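Flower-specific gamma-thionin-like protein/acidic protein (Solanum lycopersicum, PDB 4UJ0) is a secreted plant defensin that binds phosphatidylinositol 4,5-bisphosphate through a dimeric cationic grip, probably lysing target cells in this way. Local coordinates at residues I4-S9 with K42-K47. Residues are numbered along the deposited sequence; the frame is centred on the assembly and turned at random.
Sequences ICKAPS and KCLCTK
Ser-9, just past the end of strand 4-8, wedges its CB against two half-cystines of strand 43-48, 3.5 Å from SG of Cys-43 and 3.7 Å from SG of Cys-45, and this corner is the tight part of the contact. With OG anti to its own backbone N (chi1 172°), the hydroxyl of Ser-9 lies beside the two sulfurs; Glu-29 and the backbone N of Phe-12 are among its hydrogen-bond partners.

The backbones pair antiparallel in regular register. Cys-5 and Lys-47 form one hydrogen-bonded pair, N of Cys-5 to O of Lys-47 at 2.7 Å, answered by N of Lys-47 to O of Cys-5; Ala-7 and Cys-45 form the next, and N of Ser-9 adds a further bond to O of Cys-43 (2.9 Å). Between them, Lys-6 faces Thr-46 and Pro-8 faces Leu-44 as non-hydrogen-bonded pairs, and CA of Lys-6 comes within 3.2 Å of O of Cys-45 in a CA-H...O contact.

The face bearing Lys-6, Pro-8, Leu-44 and Thr-46 is looser and more open to solvent. Here the stem of Lys-6 slants across Leu-44, CD of Lys-6 3.8 Å from CD1 of Leu-44; the chain bends at chi3 (51°), and a bound acetate, probably from the crystallisation liquor, lies by this side chain. At the outer end, CG2 of Ile-4 meets CB of Thr-46 at 3.6 Å.

Strand 4-8 is an edge of the three-stranded sheet, and strand 43-48 its centre, bonded on the other flank to strand 33-36, whose His-35 touches Lys-6, Leu-44 and Thr-46. Cys-43 and Cys-45 tie this central strand to Cys-22 and Cys-26 of helix 19-28, the paired disulfides that define the cysteine-stabilised alpha-beta motif of plant defensins.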
ATOM      1  N   ILE A   4      -3.759 -12.905  -0.466  1.00 28.91           N
ATOM      2  CA  ILE A   4      -3.363 -11.530  -0.789  1.00 25.61           C
ATOM      3  C   ILE A   4      -1.846 -11.377  -0.860  1.00 22.19           C
ATOM      4  O   ILE A   4      -1.126 -11.817   0.040  1.00 29.45           O
ATOM      5  CB  ILE A   4      -3.904 -10.553   0.265  1.00 28.19           C
ATOM      6  CG1 ILE A   4      -5.432 -10.646   0.342  1.00 36.56           C
ATOM      7  CG2 ILE A   4      -3.438  -9.114  -0.039  1.00 24.60           C
ATOM      8  CD1 ILE A   4      -6.157 -10.285  -0.946  1.00 43.13           C
ATOM      9  N   CYS A   5      -1.372 -10.772  -1.946  1.00 20.33           N
ATOM     10  CA  CYS A   5       0.049 -10.525  -2.156  1.00 19.65           C
ATOM     11  C   CYS A   5       0.349  -9.066  -1.868  1.00 18.70           C
ATOM     12  O   CYS A   5      -0.500  -8.209  -2.080  1.00 19.20           O
ATOM     13  CB  CYS A   5       0.430 -10.830  -3.592  1.00 19.78           C
ATOM     14  SG  CYS A   5       0.882 -12.560  -3.829  1.00 27.06           S
ATOM     15  N   LYS A   6       1.565  -8.791  -1.419  1.00 18.16           N
ATOM     16  CA  LYS A   6       1.921  -7.459  -0.976  1.00 20.17           C
ATOM     17  C   LYS A   6       3.253  -7.020  -1.564  1.00 16.85           C
ATOM     18  O   LYS A   6       4.184  -7.823  -1.652  1.00 18.94           O
ATOM     19  CB  LYS A   6       2.047  -7.534   0.545  1.00 29.26           C
ATOM     20  CG  LYS A   6       2.071  -6.256   1.271  1.00 32.48           C
ATOM     21  CD  LYS A   6       1.924  -6.534   2.782  1.00 39.65           C
ATOM     22  CE  LYS A   6       2.918  -7.584   3.274  1.00 43.82           C
ATOM     23  NZ  LYS A   6       2.881  -7.770   4.764  1.00 44.49           N
ATOM     24  N   ALA A   7       3.368  -5.732  -1.880  1.00 16.65           N
ATOM     25  CA  ALA A   7       4.609  -5.131  -2.363  1.00 20.02           C
ATOM     26  C   ALA A   7       4.684  -3.671  -1.906  1.00 17.65           C
ATOM     27  O   ALA A   7       3.655  -3.005  -1.760  1.00 15.66           O
ATOM     28  CB  ALA A   7       4.674  -5.197  -3.876  1.00 20.01           C
ATOM     29  N   PRO A   8       5.894  -3.164  -1.657  1.00 19.89           N
ATOM     30  CA  PRO A   8       6.008  -1.759  -1.258  1.00 21.78           C
ATOM     31  C   PRO A   8       5.595  -0.840  -2.397  1.00 20.41           C
ATOM     32  O   PRO A   8       5.901  -1.092  -3.557  1.00 19.98           O
ATOM     33  CB  PRO A   8       7.501  -1.600  -0.924  1.00 26.58           C
ATOM     34  CG  PRO A   8       8.185  -2.699  -1.655  1.00 32.91           C
ATOM     35  CD  PRO A   8       7.202  -3.847  -1.680  1.00 28.76           C
ATOM     36  N   SER A   9       4.917   0.236  -2.045  1.00 14.40           N
ATOM     37  CA  SER A   9       4.459   1.203  -3.025  1.00 15.35           C
ATOM     38  C   SER A   9       5.636   1.884  -3.683  1.00 17.26           C
ATOM     39  O   SER A   9       6.586   2.290  -3.015  1.00 20.44           O
ATOM     40  CB  SER A   9       3.633   2.285  -2.352  1.00 17.04           C
ATOM     41  OG  SER A   9       3.344   3.308  -3.290  1.00 15.81           O
ATOM     42  N   LYS A  42       5.877   2.272   6.031  1.00 35.19           N
ATOM     43  CA  LYS A  42       5.895   2.180   4.572  1.00 29.70           C
ATOM     44  C   LYS A  42       4.482   1.942   4.088  1.00 21.38           C
ATOM     45  O   LYS A  42       3.680   1.310   4.774  1.00 25.26           O
ATOM     46  CB  LYS A  42       6.808   1.037   4.103  1.00 31.73           C
ATOM     47  CG  LYS A  42       8.300   1.370   4.163  1.00 41.43           C
ATOM     48  CD  LYS A  42       8.589   2.631   3.374  1.00 44.33           C
ATOM     49  CE  LYS A  42      10.048   2.778   3.003  1.00 54.78           C
ATOM     50  NZ  LYS A  42      10.237   3.916   2.049  1.00 63.26           N
ATOM     51  N   CYS A  43       4.173   2.441   2.894  1.00 18.55           N
ATOM     52  CA  CYS A  43       2.926   2.091   2.218  1.00 16.51           C
ATOM     53  C   CYS A  43       3.099   0.747   1.505  1.00 17.60           C
ATOM     54  O   CYS A  43       3.984   0.593   0.653  1.00 16.69           O
ATOM     55  CB  CYS A  43       2.544   3.181   1.226  1.00 17.20           C
ATOM     56  SG  CYS A  43       1.173   2.816   0.148  1.00 15.78           S
ATOM     57  N   LEU A  44       2.266  -0.222   1.886  1.00 14.25           N
ATOM     58  CA  LEU A  44       2.315  -1.583   1.336  1.00 17.56           C
ATOM     59  C   LEU A  44       1.084  -1.811   0.484  1.00 16.91           C
ATOM     60  O   LEU A  44      -0.035  -1.745   0.978  1.00 18.50           O
ATOM     61  CB  LEU A  44       2.353  -2.625   2.460  1.00 17.71           C
ATOM     62  CG  LEU A  44       3.551  -2.479   3.400  1.00 25.31           C
ATOM     63  CD1 LEU A  44       3.556  -3.579   4.470  1.00 30.99           C
ATOM     64  CD2 LEU A  44       4.838  -2.499   2.592  1.00 27.18           C
ATOM     65  N   CYS A  45       1.300  -2.058  -0.799  1.00 15.18           N
ATOM     66  CA  CYS A  45       0.193  -2.288  -1.717  1.00 15.37           C
ATOM     67  C   CYS A  45      -0.176  -3.756  -1.718  1.00 13.47           C
ATOM     68  O   CYS A  45       0.699  -4.607  -1.613  1.00 15.50           O
ATOM     69  CB  CYS A  45       0.582  -1.857  -3.125  1.00 15.52           C
ATOM     70  SG  CYS A  45       1.015  -0.103  -3.291  1.00 16.87           S
ATOM     71  N   THR A  46      -1.471  -4.028  -1.878  1.00 13.91           N
ATOM     72  CA  THR A  46      -1.991  -5.379  -1.825  1.00 16.66           C
ATOM     73  C   THR A  46      -2.901  -5.703  -3.013  1.00 16.97           C
ATOM     74  O   THR A  46      -3.653  -4.852  -3.507  1.00 15.60           O
ATOM     75  CB  THR A  46      -2.765  -5.597  -0.501  1.00 17.77           C
ATOM     76  OG1 THR A  46      -3.768  -4.571  -0.346  1.00 17.50           O
ATOM     77  CG2 THR A  46      -1.797  -5.549   0.684  1.00 19.10           C
ATOM     78  N   LYS A  47      -2.830  -6.952  -3.462  1.00 13.28           N
ATOM     79  CA  LYS A  47      -3.748  -7.460  -4.478  1.00 15.21           C
ATOM     80  C   LYS A  47      -3.829  -8.965  -4.328  1.00 16.32           C
ATOM     81  O   LYS A  47      -2.937  -9.601  -3.757  1.00 18.69           O
ATOM     82  CB  LYS A  47      -3.269  -7.084  -5.889  1.00 15.45           C
ATOM     83  CG  LYS A  47      -1.895  -7.677  -6.244  1.00 19.77           C
ATOM     84  CD  LYS A  47      -1.645  -7.733  -7.741  1.00 33.56           C
ATOM     85  CE  LYS A  47      -1.522  -6.372  -8.365  1.00 39.69           C
ATOM     86  NZ  LYS A  47      -1.034  -6.466  -9.784  1.00 36.45           N
TER